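Local coordinates for uncharacterized protein SPOA0173 (Silicibacter pomeroyi, PDB 3EYT) that is of unknown function but has a thioredoxin-like fold of the AhpC/TSA family, consistent with a redox or antioxidant role, at residues D61-L66 / T149-A154; L121-K126 / L141-E146. All blocks are in the same frame, centred on the assembly; numbering follows the deposited sequence.

How the interactions relate
After strands 4-5, 11-15 and 30-36 and helix 41-57, the chain enters strand 63-69; it then runs through helix 80-89, strand 96-99, helix 108-112 and strands 120-124 and 129-135 before helix 140-151 returns to it. Interaction 1 closes that long loop of 82 residues, joining the start of strand 63-69 to the C-terminal end of the last helix. Interaction 2 is nested inside it and closes a short loop of 14 residues, from strand 120-124 through strand 129-135 to the front half of the same helix. Helix 140-151 is thus held to one sheet at two places. The contacts touch directly: K126 NZ probably hydrogen-bonds to E153 O and L151 O, and L150 packs on L123.

Interaction 1: residues D61-L66 / T149-A154; sequences DKVAVL and TLLGEA
L151 makes a small apolar contact with K62 and V63, packing the last turn of helix 140-151 against the start of strand 63-69, at the partly buried border between sheet and helix. One side chain carries the helix side. L151 extends toward the strand with CG anti to its own carbonyl carbon (chi1 -71°), and both its methyls reach V63. L151 CD2 lies 4.0 Å from V63 CG2, and L151 CD1 is 4.1 Å from the same methyl. The two side chains cross at about a right angle, and the valine's chi1 of 176° leaves CG2, anti to the carbonyl carbon, as the methyl that meets L151. L151 CD2 also rests on the backbone just before the strand, 3.8 Å from K62 O. The root of the lysine side chain completes the edge of this patch, with K62 CB 4.0 Å from L151 CD2; beyond it the chain leads off from the helix and carries its ammonium away from the leucine. V30 touches L151 and V32 touches V63, both from the neighbouring strand 30-36. At the C-terminal end of the helix, K126 probably bonds to backbone carbonyls, tying the departing chain to the loop after strand 120-124. A C-terminal helix lying on the central sheet in this way is characteristic of the thioredoxin fold.

Interaction 2: residues L121-K126 / L141-E146; sequences LLLIDK and LLLGAE
L121 and L143 meet tip to tip, each leucine offering both methyls to the other. L121 CD1 stands 3.8 Å from L143 CD2, and L121 CD2 is equally far, 3.8 Å, from L143 CD1. With CG anti to the backbone N (chi1 -179°), L143 extends its fork toward the strand. Its CD1 methyl is shared: L123 approaches at a slant, with L123 CG 4.1 Å from L143 CD1. One turn beyond L143, E146 offers its CB, the aliphatic root of the glutamate, to L123 CD1 at 3.7 Å. Strand 120-124 and helix 140-151 run nearly parallel here, the axes of their short segments coming within 11.0 Å at an angle of 20°, as in the thioredoxin fold, where the C-terminal helix follows a beta-hairpin and packs on the sheet. The carboxylate of E146 is held at one oxygen from strand 129-135, where OE1 hydrogen-bonds to H134 NE2 while also lying 4.0 Å from L123 CD1. Around these leucines, V32 of strand 30-36 touches both L121 and L123, and A132 lies against L123 and E146. L50 of helix 41-57 packs on L121 and L143, and V54 adds to the cover over L143.

Interaction 1: residues D61-L66 / T149-A154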
# COMPACT_ATOMS: atom_id res chain seq x y z
N ASP C 61 -27.83 -6.10 -20.08
CA ASP C 61 -28.32 -5.01 -20.92
C ASP C 61 -29.24 -4.08 -20.13
O ASP C 61 -29.38 -2.91 -20.47
CB ASP C 61 -29.01 -5.53 -22.19
CG ASP C 61 -30.33 -6.21 -21.91
OD1 ASP C 61 -30.55 -6.69 -20.78
OD2 ASP C 61 -31.17 -6.27 -22.84
N LYS C 62 -29.85 -4.61 -19.07
CA LYS C 62 -30.82 -3.83 -18.31
C LYS C 62 -30.27 -3.28 -17.01
O LYS C 62 -30.64 -2.17 -16.60
CB LYS C 62 -32.06 -4.67 -18.04
CG LYS C 62 -32.90 -4.95 -19.28
CD LYS C 62 -34.11 -5.83 -18.94
CE LYS C 62 -34.86 -6.35 -20.19
NZ LYS C 62 -34.96 -5.27 -21.21
N VAL C 63 -29.41 -4.06 -16.34
CA VAL C 63 -28.89 -3.72 -15.02
C VAL C 63 -27.36 -3.77 -15.05
O VAL C 63 -26.76 -4.78 -15.46
CB VAL C 63 -29.43 -4.69 -13.93
CG1 VAL C 63 -28.80 -4.39 -12.53
CG2 VAL C 63 -30.95 -4.61 -13.88
N ALA C 64 -26.74 -2.66 -14.68
CA ALA C 64 -25.29 -2.65 -14.46
C ALA C 64 -25.00 -2.87 -12.98
O ALA C 64 -25.65 -2.27 -12.11
CB ALA C 64 -24.66 -1.31 -14.94
N VAL C 65 -24.03 -3.73 -12.68
CA VAL C 65 -23.59 -3.95 -11.32
C VAL C 65 -22.11 -3.56 -11.24
O VAL C 65 -21.29 -4.05 -12.02
CB VAL C 65 -23.75 -5.44 -10.88
CG1 VAL C 65 -23.18 -5.67 -9.44
CG2 VAL C 65 -25.20 -5.87 -10.93
N LEU C 66 -21.80 -2.66 -10.32
CA LEU C 66 -20.46 -2.08 -10.15
C LEU C 66 -20.04 -2.30 -8.72
O LEU C 66 -20.87 -2.17 -7.83
CB LEU C 66 -20.48 -0.57 -10.36
CG LEU C 66 -21.08 -0.05 -11.66
CD1 LEU C 66 -20.89 1.44 -11.76
CD2 LEU C 66 -20.46 -0.81 -12.87
N THR C 149 -39.11 -2.11 -9.84
CA THR C 149 -39.80 -0.83 -9.91
C THR C 149 -39.06 0.14 -10.83
O THR C 149 -39.67 0.81 -11.69
CB THR C 149 -39.98 -0.22 -8.50
OG1 THR C 149 -40.72 -1.13 -7.69
CG2 THR C 149 -40.69 1.17 -8.55
N LEU C 150 -37.75 0.19 -10.65
CA LEU C 150 -36.86 1.04 -11.46
C LEU C 150 -36.81 0.58 -12.92
O LEU C 150 -36.83 1.41 -13.85
CB LEU C 150 -35.46 1.09 -10.83
CG LEU C 150 -35.36 1.71 -9.43
CD1 LEU C 150 -33.90 1.90 -9.00
CD2 LEU C 150 -36.08 3.06 -9.43
N LEU C 151 -36.75 -0.74 -13.12
CA LEU C 151 -36.82 -1.31 -14.47
C LEU C 151 -38.17 -1.05 -15.13
O LEU C 151 -38.25 -0.94 -16.36
CB LEU C 151 -36.54 -2.81 -14.46
CG LEU C 151 -35.10 -3.24 -14.18
CD1 LEU C 151 -35.03 -4.75 -14.17
CD2 LEU C 151 -34.15 -2.65 -15.24
N GLY C 152 -39.22 -0.92 -14.31
CA GLY C 152 -40.58 -0.64 -14.81
C GLY C 152 -40.78 0.77 -15.36
O GLY C 152 -41.73 1.03 -16.09
N GLU C 153 -39.87 1.68 -15.00
CA GLU C 153 -39.96 3.09 -15.39
C GLU C 153 -39.50 3.31 -16.83
O GLU C 153 -38.65 2.58 -17.35
CB GLU C 153 -39.14 3.96 -14.43
CG GLU C 153 -39.71 3.98 -13.02
CD GLU C 153 -38.96 4.88 -12.03
OE1 GLU C 153 -37.78 5.27 -12.26
OE2 GLU C 153 -39.58 5.21 -10.99
N ALA C 154 -40.08 4.33 -17.47
CA ALA C 154 -39.82 4.64 -18.87
C ALA C 154 -38.40 5.14 -19.01
O ALA C 154 -37.88 5.81 -18.11
CB ALA C 154 -40.78 5.70 -19.36

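Interaction 2: residues L121-K126 / L141-E146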
# COMPACT_ATOMS: atom_id res chain seq x y z
N LEU C 121 -25.22 -0.52 -0.32
CA LEU C 121 -25.73 -0.82 -1.63
C LEU C 121 -26.53 0.38 -2.11
O LEU C 121 -27.42 0.87 -1.39
CB LEU C 121 -26.54 -2.13 -1.61
CG LEU C 121 -26.81 -2.70 -3.03
CD1 LEU C 121 -26.91 -4.17 -3.07
CD2 LEU C 121 -28.06 -2.09 -3.61
N LEU C 122 -26.15 0.91 -3.29
CA LEU C 122 -26.81 2.10 -3.84
C LEU C 122 -27.52 1.70 -5.12
O LEU C 122 -26.98 0.92 -5.91
CB LEU C 122 -25.81 3.20 -4.16
CG LEU C 122 -24.83 3.83 -3.13
CD1 LEU C 122 -25.54 4.80 -2.25
CD2 LEU C 122 -24.03 2.83 -2.30
N LEU C 123 -28.72 2.25 -5.32
CA LEU C 123 -29.51 2.01 -6.52
C LEU C 123 -29.81 3.31 -7.22
O LEU C 123 -30.42 4.22 -6.62
CB LEU C 123 -30.87 1.38 -6.21
CG LEU C 123 -31.12 -0.11 -5.99
CD1 LEU C 123 -32.62 -0.34 -6.27
CD2 LEU C 123 -30.25 -1.00 -6.88
N ILE C 124 -29.40 3.38 -8.48
CA ILE C 124 -29.56 4.54 -9.33
C ILE C 124 -30.51 4.20 -10.48
O ILE C 124 -30.35 3.20 -11.17
CB ILE C 124 -28.19 5.02 -9.87
CG1 ILE C 124 -27.31 5.51 -8.70
CG2 ILE C 124 -28.35 6.15 -10.91
CD1 ILE C 124 -25.85 5.64 -9.09
N ASP C 125 -31.51 5.06 -10.67
CA ASP C 125 -32.54 4.80 -11.67
C ASP C 125 -32.03 5.08 -13.09
O ASP C 125 -30.93 5.58 -13.26
CB ASP C 125 -33.85 5.52 -11.33
CG ASP C 125 -33.76 7.05 -11.47
OD1 ASP C 125 -32.83 7.59 -12.12
OD2 ASP C 125 -34.69 7.71 -10.94
N LYS C 126 -32.83 4.76 -14.10
CA LYS C 126 -32.48 4.98 -15.52
C LYS C 126 -32.16 6.44 -15.86
O LYS C 126 -31.50 6.73 -16.86
CB LYS C 126 -33.63 4.54 -16.42
CG LYS C 126 -33.99 3.11 -16.29
CD LYS C 126 -34.98 2.75 -17.38
CE LYS C 126 -35.54 1.41 -17.07
NZ LYS C 126 -36.57 1.02 -18.06
N LEU C 141 -35.67 -10.04 -1.16
CA LEU C 141 -37.04 -9.79 -1.67
C LEU C 141 -37.27 -8.30 -1.90
O LEU C 141 -37.83 -7.89 -2.93
CB LEU C 141 -38.13 -10.34 -0.73
CG LEU C 141 -38.38 -11.86 -0.82
CD1 LEU C 141 -39.20 -12.31 0.35
CD2 LEU C 141 -39.08 -12.20 -2.16
N LEU C 142 -36.86 -7.47 -0.95
CA LEU C 142 -37.19 -6.03 -1.10
C LEU C 142 -36.29 -5.35 -2.12
O LEU C 142 -36.76 -4.49 -2.86
CB LEU C 142 -37.21 -5.29 0.25
CG LEU C 142 -38.36 -5.78 1.17
CD1 LEU C 142 -38.08 -5.46 2.66
CD2 LEU C 142 -39.76 -5.31 0.76
N LEU C 143 -35.03 -5.78 -2.20
CA LEU C 143 -34.12 -5.26 -3.23
C LEU C 143 -34.56 -5.64 -4.65
O LEU C 143 -34.50 -4.81 -5.58
CB LEU C 143 -32.67 -5.74 -3.01
CG LEU C 143 -31.63 -5.23 -4.02
CD1 LEU C 143 -31.54 -3.68 -3.98
CD2 LEU C 143 -30.24 -5.87 -3.81
N GLY C 144 -34.98 -6.90 -4.84
CA GLY C 144 -35.52 -7.34 -6.13
C GLY C 144 -36.76 -6.54 -6.52
O GLY C 144 -36.91 -6.15 -7.68
N ALA C 145 -37.62 -6.25 -5.53
CA ALA C 145 -38.78 -5.39 -5.75
C ALA C 145 -38.36 -3.96 -6.18
O ALA C 145 -38.91 -3.39 -7.15
CB ALA C 145 -39.66 -5.35 -4.49
N GLU C 146 -37.36 -3.39 -5.50
CA GLU C 146 -36.90 -2.03 -5.87
C GLU C 146 -36.30 -2.00 -7.26
O GLU C 146 -36.60 -1.05 -8.03
CB GLU C 146 -35.88 -1.47 -4.87
CG GLU C 146 -36.34 -1.41 -3.41
CD GLU C 146 -35.19 -1.02 -2.46
OE1 GLU C 146 -34.00 -1.38 -2.69
OE2 GLU C 146 -35.50 -0.35 -1.46